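GH127 beta-L-arabinofuranoside (Geobacillus stearothermophilus, PDB 4QK0) probably hydrolyses terminal beta-L-arabinofuranosides, as a retaining glycoside hydrolase of family 127. Local coordinates at residues 150-155 / 162-167; 189-194 / 265-270; 461-466 / 554-559. All coordinates share one frame; numbering follows the deposited sequence.

The three interactions follow one another along the chain. Interactions 1 and 2 lie in the helical catalytic domain. Interaction 1 pairs helix 140-158 with helix 162-177. Interaction 2 joins the loop between helices 162-177 and 194-205 to the start of helix 266-283. Their centres are about 22 Å apart, and they do not touch. Interaction 3 joins a loop of the middle domain to a hairpin turn of the C-terminal domain. It lies on the other side of the chain's centre, with its own centre about 37 Å from that of interaction 1 and about 32 Å from that of interaction 2. Two contacts thus tie the helical domain internally, and one ties the two beta domains together.

Interaction 1: residues 150-155 / 162-167; sequences AAVAYF and RFLDIM
A151 and L164 sit where helix 140-158 and helix 162-177 run nearly antiparallel, their local axes 8.1 Å apart and inclined at 153°. The two form a helical hairpin in the catalytic domain, which belongs to the six-hairpin clan of (alpha/alpha)6 barrels. A151 is the small residue at the centre. Its CB lies over the face of the F163 ring, 3.6 Å from the centroid, in a CH-pi contact. F163 has CG anti to the backbone N (chi1 -170°), which lays the ring against the 150-155 backbone. Ring atom F163 CD2 comes within 3.4 Å of A151 CA. Farther along the ring, F163 CE2 meets A150 CB at 3.6 Å. L83 and I106 of neighbouring helices also touch this ring. An alanine in place of F163 would probably open a gap over A151 and take from A150, L83 and I106 the ring they pack on. M167, a selenomethionine, brings its CG to A151 CB at 3.6 Å. Its chain then bends and leads SE away from residues 150-155. On another flank, L164 CD2 lies over one face of the F155 ring, toward its rim and 4.1 Å from F155 CG. V204 of helix 194-205 packs on both residues. A water joins the backbones: L164 N, in the first turn of its helix, donates to it over 2.7 Å, and the water donates to A151 O.

Interaction 2: residues 189-194 / 265-270; sequences DGHQEI and HAVRAL
H191 and R268 are brought together by their first torsions. H191 has CG anti to the backbone N (chi1 -161°), and R268 has CG anti to the carbonyl carbon (chi1 -80°). The contact joins the loop leading into helix 194-205 to the N-terminal end of helix 266-283, within the helical catalytic domain. The R268 chain runs extended from CG to NE and crosses H191 at about a right angle. R268 CG lies 3.5 Å from the centroid of the H191 ring, almost on its normal, in a CH-pi contact. Beyond it, H191 CD2 sits over the guanidinium, 3.4 Å from R268 CZ, with the planes 40° apart. R268 NH1 lies over the centre of the H265 ring, 3.2 Å above its plane. That ring is held at both nitrogens: ND1 accepts a weak capping bond from R268 N, and NE2 is bonded to E317. The bond from H191 ND1 to Q192 O, 2.8 Å, helps set the turn of the H191 ring. An Asx turn, H191 N to D189 OD1, shapes the loop. Q192 OE1 rests on R268 CB at 3.2 Å, while Q192 NE2 is bonded to Q251. R268 NE donates to G190 O at 2.9 Å, from above the carbonyl plane. The arginine charge would probably polarise that carbonyl, the more so as both residues are buried.

Interaction 3: residues 461-466 / 554-559; sequences TNYPWD and RGPIVY
P464 and W465 pack on I557 where the middle domain meets the tip of a beta hairpin of the C-terminal domain. Residues 461-466 form the loop joining the adjacent antiparallel strands 453-461 and 468-475, with a cis peptide bond before P464 in its bend. The hairpin tip is a type II' turn from R554 to I557, linking strands 549-554 and 557-562. G555 takes positive phi there, and a CB on it would run into P556 CD. The tight part is apolar and centres on I557 CD1. This methyl lies 3.7 Å from P464 CG and also 3.7 Å from W465 CZ3. The W465 side chain sets out away from the turn, but with CG anti to the carbonyl carbon (chi1 -50°) the six-membered ring swings back to I557. P464 CG also lies over the centre of the indole. P464 CB meets P556 CG at 3.9 Å. Y463 reaches P556 tip to tip, with Y463 CE1 4.0 Å from P556 CG, while its hydroxyl bonds to E361. Y365 of helix 354-365 touches both P464 and I557. The other part is looser, a few polar bonds and a water, and lies toward R554, which is partly exposed. Both terminal nitrogens of R554 donate to W465 O, from the same face of the carbonyl plane. The NH1 bond, 2.9 Å, is the shorter and straighter, and the NH2 bond is 3.3 Å and more bent. Between the two parts a water donates to P464 O at 2.8 Å and to R554 O at 2.6 Å.

Interaction 1: residues 150-155 / 162-167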
loop_
_atom_site.group_PDB
_atom_site.type_symbol
_atom_site.label_atom_id
_atom_site.label_comp_id
_atom_site.label_asym_id
_atom_site.label_seq_id
_atom_site.Cartn_x
_atom_site.Cartn_y
_atom_site.Cartn_z
ATOM N N ALA A 150 -10.406 8.716 34.936
ATOM C CA ALA A 150 -10.402 7.554 35.832
ATOM C C ALA A 150 -10.975 7.972 37.207
ATOM O O ALA A 150 -11.712 7.228 37.819
ATOM C CB ALA A 150 -8.982 7.040 36.025
ATOM N N ALA A 151 -10.559 9.144 37.672
ATOM C CA ALA A 151 -11.005 9.686 38.954
ATOM C C ALA A 151 -12.517 9.938 38.990
ATOM O O ALA A 151 -13.197 9.566 39.948
ATOM C CB ALA A 151 -10.236 10.953 39.300
ATOM N N VAL A 152 -13.052 10.484 37.909
ATOM C CA VAL A 152 -14.501 10.660 37.803
ATOM C C VAL A 152 -15.201 9.315 37.897
ATOM O O VAL A 152 -16.154 9.132 38.679
ATOM C CB VAL A 152 -14.909 11.369 36.488
ATOM C CG1 VAL A 152 -16.429 11.346 36.286
ATOM C CG2 VAL A 152 -14.422 12.793 36.503
ATOM N N ALA A 153 -14.730 8.367 37.101
ATOM C CA ALA A 153 -15.341 7.061 37.096
ATOM C C ALA A 153 -15.269 6.372 38.468
ATOM O O ALA A 153 -16.193 5.659 38.855
ATOM C CB ALA A 153 -14.711 6.161 36.033
ATOM N N TYR A 154 -14.127 6.494 39.113
ATOM C CA TYR A 154 -13.889 5.824 40.359
ATOM C C TYR A 154 -14.801 6.444 41.444
ATOM O O TYR A 154 -15.337 5.737 42.270
ATOM C CB TYR A 154 -12.384 5.911 40.732
ATOM C CG TYR A 154 -12.010 4.951 41.828
ATOM C CD1 TYR A 154 -11.828 3.607 41.554
ATOM C CD2 TYR A 154 -11.893 5.373 43.159
ATOM C CE1 TYR A 154 -11.521 2.700 42.550
ATOM C CE2 TYR A 154 -11.576 4.479 44.166
ATOM C CZ TYR A 154 -11.392 3.141 43.854
ATOM O OH TYR A 154 -11.086 2.205 44.825
ATOM N N PHE A 155 -14.993 7.757 41.407
ATOM C CA PHE A 155 -15.955 8.385 42.301
ATOM C C PHE A 155 -17.392 7.886 42.130
ATOM O O PHE A 155 -18.067 7.536 43.098
ATOM C CB PHE A 155 -15.937 9.884 42.127
ATOM C CG PHE A 155 -16.948 10.567 42.979
ATOM C CD1 PHE A 155 -16.856 10.488 44.371
ATOM C CD2 PHE A 155 -18.013 11.235 42.417
ATOM C CE1 PHE A 155 -17.805 11.076 45.183
ATOM C CE2 PHE A 155 -18.966 11.842 43.225
ATOM C CZ PHE A 155 -18.856 11.768 44.600
ATOM N N ARG A 162 -11.180 10.749 47.075
ATOM C CA ARG A 162 -9.753 11.019 47.139
ATOM C C ARG A 162 -9.115 11.269 45.737
ATOM O O ARG A 162 -8.405 12.248 45.524
ATOM C CB ARG A 162 -9.089 9.832 47.845
ATOM C CG ARG A 162 -7.601 9.934 47.989
ATOM C CD ARG A 162 -7.190 10.875 49.097
ATOM N NE ARG A 162 -5.728 10.834 49.128
ATOM C CZ ARG A 162 -4.903 11.844 48.833
ATOM N NH1 ARG A 162 -5.350 13.048 48.523
ATOM N NH2 ARG A 162 -3.595 11.635 48.869
ATOM N N PHE A 163 -9.417 10.396 44.782
ATOM C CA PHE A 163 -8.770 10.466 43.457
ATOM C C PHE A 163 -9.320 11.713 42.770
ATOM O O PHE A 163 -8.588 12.524 42.210
ATOM C CB PHE A 163 -9.052 9.162 42.700
ATOM C CG PHE A 163 -8.260 8.968 41.394
ATOM C CD1 PHE A 163 -7.223 9.814 40.998
ATOM C CD2 PHE A 163 -8.568 7.862 40.572
ATOM C CE1 PHE A 163 -6.531 9.571 39.804
ATOM C CE2 PHE A 163 -7.892 7.639 39.399
ATOM C CZ PHE A 163 -6.862 8.488 39.010
ATOM N N LEU A 164 -10.620 11.897 42.885
ATOM C CA LEU A 164 -11.239 13.122 42.377
ATOM C C LEU A 164 -10.627 14.412 42.928
ATOM O O LEU A 164 -10.383 15.348 42.163
ATOM C CB LEU A 164 -12.738 13.109 42.667
ATOM C CG LEU A 164 -13.549 14.230 42.005
ATOM C CD1 LEU A 164 -13.451 14.064 40.505
ATOM C CD2 LEU A 164 -14.993 14.163 42.451
ATOM N N ASP A 165 -10.312 14.427 44.233
ATOM C CA ASP A 165 -9.679 15.589 44.846
ATOM C C ASP A 165 -8.309 15.865 44.284
ATOM O O ASP A 165 -7.967 16.985 43.984
ATOM C CB ASP A 165 -9.609 15.418 46.374
ATOM C CG ASP A 165 -10.993 15.559 47.047
ATOM O OD1 ASP A 165 -11.843 16.291 46.505
ATOM O OD2 ASP A 165 -11.242 14.925 48.099
ATOM N N ILE A 166 -7.514 14.823 44.164
ATOM C CA ILE A 166 -6.187 14.918 43.554
ATOM C C ILE A 166 -6.292 15.506 42.141
ATOM O O ILE A 166 -5.547 16.429 41.804
ATOM C CB ILE A 166 -5.562 13.497 43.502
ATOM C CG1 ILE A 166 -5.193 13.046 44.931
ATOM C CG2 ILE A 166 -4.370 13.440 42.559
ATOM C CD1 ILE A 166 -4.947 11.533 45.064
HETATM N N MSE A 167 -7.192 14.961 41.334
HETATM C CA MSE A 167 -7.281 15.375 39.949
HETATM C C MSE A 167 -7.856 16.782 39.787
HETATM O O MSE A 167 -7.523 17.467 38.822
HETATM C CB MSE A 167 -8.023 14.318 39.150
HETATM C CG MSE A 167 -7.231 12.988 39.090
HETATM SE SE MSE A 167 -5.313 13.230 38.711
HETATM C CE MSE A 167 -5.518 14.229 37.056
HETATM O O HOH W 1 -12.219 9.698 42.905
#

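Interaction 2: residues 189-194 / 265-270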
loop_
_atom_site.group_PDB
_atom_site.type_symbol
_atom_site.label_atom_id
_atom_site.label_comp_id
_atom_site.label_asym_id
_atom_site.label_seq_id
_atom_site.Cartn_x
_atom_site.Cartn_y
_atom_site.Cartn_z
ATOM N N ASP A 189 -2.803 20.338 23.746
ATOM C CA ASP A 189 -2.001 19.103 23.592
ATOM C C ASP A 189 -2.092 18.614 22.154
ATOM O O ASP A 189 -3.121 18.762 21.471
ATOM C CB ASP A 189 -2.462 18.002 24.555
ATOM C CG ASP A 189 -1.395 16.871 24.776
ATOM O OD1 ASP A 189 -0.998 16.188 23.808
ATOM O OD2 ASP A 189 -1.025 16.642 25.935
ATOM N N GLY A 190 -0.965 18.077 21.689
ATOM C CA GLY A 190 -0.864 17.429 20.385
ATOM C C GLY A 190 -1.760 16.241 20.288
ATOM O O GLY A 190 -2.182 15.848 19.200
ATOM N N HIS A 191 -2.135 15.703 21.438
ATOM C CA HIS A 191 -3.124 14.660 21.458
ATOM C C HIS A 191 -4.305 15.049 22.324
ATOM O O HIS A 191 -4.235 14.993 23.553
ATOM C CB HIS A 191 -2.525 13.348 21.961
ATOM C CG HIS A 191 -3.318 12.144 21.592
ATOM N ND1 HIS A 191 -4.690 12.088 21.702
ATOM C CD2 HIS A 191 -2.929 10.927 21.115
ATOM C CE1 HIS A 191 -5.117 10.894 21.312
ATOM N NE2 HIS A 191 -4.066 10.183 20.932
ATOM N N GLN A 192 -5.427 15.320 21.650
ATOM C CA GLN A 192 -6.630 15.667 22.286
ATOM C C GLN A 192 -7.087 14.565 23.205
ATOM O O GLN A 192 -6.827 13.378 22.968
ATOM C CB GLN A 192 -7.709 16.006 21.259
ATOM C CG GLN A 192 -7.301 17.045 20.249
ATOM C CD GLN A 192 -6.657 16.464 18.984
ATOM O OE1 GLN A 192 -5.766 15.632 19.065
ATOM N NE2 GLN A 192 -7.131 16.897 17.806
ATOM N N GLU A 193 -7.742 14.980 24.288
ATOM C CA GLU A 193 -8.236 14.112 25.350
ATOM C C GLU A 193 -8.639 14.973 26.566
ATOM O O GLU A 193 -9.641 14.691 27.194
ATOM C CB GLU A 193 -7.212 13.027 25.793
ATOM C CG GLU A 193 -7.381 12.464 27.192
ATOM C CD GLU A 193 -8.618 11.605 27.364
ATOM O OE1 GLU A 193 -9.257 11.217 26.368
ATOM O OE2 GLU A 193 -8.952 11.282 28.524
ATOM N N ILE A 194 -7.835 15.949 26.910
ATOM C CA ILE A 194 -8.110 16.792 28.098
ATOM C C ILE A 194 -9.467 17.486 27.953
ATOM O O ILE A 194 -10.213 17.620 28.936
ATOM C CB ILE A 194 -6.987 17.819 28.344
ATOM C CG1 ILE A 194 -7.141 18.520 29.704
ATOM C CG2 ILE A 194 -6.941 18.880 27.271
ATOM C CD1 ILE A 194 -7.051 17.608 30.879
ATOM N N HIS A 265 -4.603 11.992 12.316
ATOM C CA HIS A 265 -4.657 10.816 13.185
ATOM C C HIS A 265 -6.079 10.607 13.683
ATOM O O HIS A 265 -6.689 11.544 14.219
ATOM C CB HIS A 265 -3.700 11.082 14.366
ATOM C CG HIS A 265 -3.460 9.897 15.218
ATOM N ND1 HIS A 265 -4.325 9.514 16.217
ATOM C CD2 HIS A 265 -2.458 8.983 15.214
ATOM C CE1 HIS A 265 -3.879 8.402 16.773
ATOM N NE2 HIS A 265 -2.752 8.057 16.175
ATOM N N ALA A 266 -6.595 9.382 13.547
ATOM C CA ALA A 266 -7.976 9.130 13.744
ATOM C C ALA A 266 -8.430 9.197 15.189
ATOM O O ALA A 266 -9.508 9.716 15.434
ATOM C CB ALA A 266 -8.395 7.817 13.153
ATOM N N VAL A 267 -7.645 8.661 16.133
ATOM C CA VAL A 267 -8.041 8.703 17.526
ATOM C C VAL A 267 -8.040 10.148 18.026
ATOM O O VAL A 267 -8.978 10.586 18.689
ATOM C CB VAL A 267 -7.114 7.871 18.424
ATOM C CG1 VAL A 267 -7.653 7.845 19.825
ATOM C CG2 VAL A 267 -7.007 6.414 17.921
ATOM N N ARG A 268 -7.002 10.880 17.695
ATOM C CA ARG A 268 -6.900 12.279 18.018
ATOM C C ARG A 268 -8.152 13.016 17.523
ATOM O O ARG A 268 -8.803 13.775 18.280
ATOM C CB ARG A 268 -5.680 12.907 17.386
ATOM C CG ARG A 268 -4.391 12.642 18.125
ATOM C CD ARG A 268 -3.178 13.282 17.416
ATOM N NE ARG A 268 -1.949 13.183 18.186
ATOM C CZ ARG A 268 -1.251 12.064 18.363
ATOM N NH1 ARG A 268 -1.635 10.944 17.802
ATOM N NH2 ARG A 268 -0.193 12.069 19.151
ATOM N N ALA A 269 -8.528 12.775 16.277
ATOM C CA ALA A 269 -9.655 13.477 15.700
ATOM C C ALA A 269 -10.936 13.167 16.458
ATOM O O ALA A 269 -11.750 14.070 16.705
ATOM C CB ALA A 269 -9.818 13.120 14.222
ATOM N N LEU A 270 -11.171 11.890 16.713
ATOM C CA LEU A 270 -12.434 11.503 17.267
ATOM C C LEU A 270 -12.552 11.933 18.751
ATOM O O LEU A 270 -13.639 12.242 19.183
ATOM C CB LEU A 270 -12.642 10.018 17.135
ATOM C CG LEU A 270 -12.766 9.478 15.701
ATOM C CD1 LEU A 270 -12.860 7.988 15.752
ATOM C CD2 LEU A 270 -13.938 9.983 14.949
#

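Interaction 3: residues 461-466 / 554-559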
loop_
_atom_site.group_PDB
_atom_site.type_symbol
_atom_site.label_atom_id
_atom_site.label_comp_id
_atom_site.label_asym_id
_atom_site.label_seq_id
_atom_site.Cartn_x
_atom_site.Cartn_y
_atom_site.Cartn_z
ATOM N N THR A 461 -33.976 -10.525 25.473
ATOM C CA THR A 461 -33.732 -10.642 24.027
ATOM C C THR A 461 -32.492 -11.486 23.798
ATOM O O THR A 461 -31.587 -11.472 24.646
ATOM C CB THR A 461 -33.506 -9.262 23.368
ATOM O OG1 THR A 461 -33.402 -9.418 21.943
ATOM C CG2 THR A 461 -32.302 -8.575 23.937
ATOM N N ASN A 462 -32.479 -12.225 22.693
ATOM C CA ASN A 462 -31.256 -12.943 22.250
ATOM C C ASN A 462 -30.464 -12.155 21.195
ATOM O O ASN A 462 -29.575 -12.702 20.564
ATOM C CB ASN A 462 -31.574 -14.326 21.669
ATOM C CG ASN A 462 -32.285 -15.240 22.658
ATOM O OD1 ASN A 462 -33.223 -15.945 22.280
ATOM N ND2 ASN A 462 -31.874 -15.208 23.928
ATOM N N TYR A 463 -30.789 -10.873 21.025
ATOM C CA TYR A 463 -30.002 -9.969 20.219
ATOM C C TYR A 463 -28.559 -10.094 20.671
ATOM O O TYR A 463 -28.287 -10.169 21.876
ATOM C CB TYR A 463 -30.508 -8.587 20.451
ATOM C CG TYR A 463 -30.262 -7.502 19.393
ATOM C CD1 TYR A 463 -29.094 -6.759 19.381
ATOM C CD2 TYR A 463 -31.297 -7.095 18.558
ATOM C CE1 TYR A 463 -28.940 -5.724 18.494
ATOM C CE2 TYR A 463 -31.141 -6.045 17.693
ATOM C CZ TYR A 463 -29.979 -5.367 17.660
ATOM O OH TYR A 463 -29.839 -4.327 16.762
ATOM N N PRO A 464 -27.606 -10.112 19.708
ATOM C CA PRO A 464 -27.787 -9.809 18.299
ATOM C C PRO A 464 -28.158 -10.953 17.408
ATOM O O PRO A 464 -28.286 -10.751 16.189
ATOM C CB PRO A 464 -26.416 -9.286 17.903
ATOM C CG PRO A 464 -25.496 -10.080 18.732
ATOM C CD PRO A 464 -26.196 -10.258 20.052
ATOM N N TRP A 465 -28.367 -12.142 17.970
ATOM C CA TRP A 465 -28.642 -13.351 17.136
ATOM C C TRP A 465 -30.060 -13.410 16.653
ATOM O O TRP A 465 -30.363 -14.142 15.706
ATOM C CB TRP A 465 -28.268 -14.643 17.874
ATOM C CG TRP A 465 -26.913 -14.546 18.421
ATOM C CD1 TRP A 465 -26.548 -14.668 19.704
ATOM C CD2 TRP A 465 -25.726 -14.283 17.681
ATOM N NE1 TRP A 465 -25.209 -14.458 19.831
ATOM C CE2 TRP A 465 -24.675 -14.237 18.598
ATOM C CE3 TRP A 465 -25.458 -14.087 16.327
ATOM C CZ2 TRP A 465 -23.359 -14.012 18.226
ATOM C CZ3 TRP A 465 -24.128 -13.830 15.937
ATOM C CH2 TRP A 465 -23.107 -13.788 16.890
ATOM N N ASP A 466 -30.935 -12.639 17.294
ATOM C CA ASP A 466 -32.351 -12.647 16.964
ATOM C C ASP A 466 -32.941 -11.255 17.226
ATOM O O ASP A 466 -32.483 -10.542 18.142
ATOM C CB ASP A 466 -33.018 -13.737 17.830
ATOM C CG ASP A 466 -34.499 -13.686 17.775
ATOM O OD1 ASP A 466 -35.060 -14.141 16.768
ATOM O OD2 ASP A 466 -35.092 -13.151 18.738
ATOM N N ARG A 554 -25.985 -9.425 8.824
ATOM C CA ARG A 554 -27.276 -9.863 9.419
ATOM C C ARG A 554 -27.521 -9.165 10.753
ATOM O O ARG A 554 -26.690 -9.256 11.661
ATOM C CB ARG A 554 -27.208 -11.362 9.634
ATOM C CG ARG A 554 -28.429 -11.958 10.286
ATOM C CD ARG A 554 -28.362 -13.484 10.360
ATOM N NE ARG A 554 -29.642 -13.952 10.904
ATOM C CZ ARG A 554 -29.946 -14.011 12.199
ATOM N NH1 ARG A 554 -29.087 -13.687 13.133
ATOM N NH2 ARG A 554 -31.135 -14.394 12.559
ATOM N N GLY A 555 -28.647 -8.466 10.891
ATOM C CA GLY A 555 -28.822 -7.633 12.090
ATOM C C GLY A 555 -27.702 -6.618 12.061
ATOM O O GLY A 555 -27.323 -6.143 10.983
ATOM N N PRO A 556 -27.108 -6.319 13.218
ATOM C CA PRO A 556 -25.966 -5.377 13.307
ATOM C C PRO A 556 -24.579 -5.984 12.973
ATOM O O PRO A 556 -23.587 -5.266 13.042
ATOM C CB PRO A 556 -25.974 -4.986 14.798
ATOM C CG PRO A 556 -26.379 -6.254 15.471
ATOM C CD PRO A 556 -27.409 -6.876 14.542
ATOM N N ILE A 557 -24.528 -7.285 12.669
ATOM C CA ILE A 557 -23.274 -7.981 12.569
ATOM C C ILE A 557 -22.829 -8.187 11.118
ATOM O O ILE A 557 -23.562 -8.744 10.304
ATOM C CB ILE A 557 -23.295 -9.314 13.325
ATOM C CG1 ILE A 557 -23.271 -8.969 14.825
ATOM C CG2 ILE A 557 -22.060 -10.128 12.960
ATOM C CD1 ILE A 557 -23.395 -10.178 15.703
ATOM N N VAL A 558 -21.647 -7.654 10.848
ATOM C CA VAL A 558 -20.991 -7.822 9.600
ATOM C C VAL A 558 -20.232 -9.158 9.652
ATOM O O VAL A 558 -19.513 -9.457 10.622
ATOM C CB VAL A 558 -20.015 -6.672 9.317
ATOM C CG1 VAL A 558 -19.324 -6.884 8.001
ATOM C CG2 VAL A 558 -20.755 -5.339 9.249
ATOM N N TYR A 559 -20.349 -9.877 8.549
ATOM C CA TYR A 559 -19.768 -11.203 8.406
ATOM C C TYR A 559 -18.460 -11.176 7.577
ATOM O O TYR A 559 -18.176 -10.217 6.903
ATOM C CB TYR A 559 -20.840 -12.114 7.767
ATOM C CG TYR A 559 -21.740 -12.636 8.839
ATOM C CD1 TYR A 559 -22.661 -11.820 9.467
ATOM C CD2 TYR A 559 -21.588 -13.937 9.293
ATOM C CE1 TYR A 559 -23.429 -12.279 10.547
ATOM C CE2 TYR A 559 -22.381 -14.432 10.294
ATOM C CZ TYR A 559 -23.282 -13.591 10.953
ATOM O OH TYR A 559 -24.010 -14.092 12.004
HETATM O O HOH W 2 -26.604 -10.625 13.902
#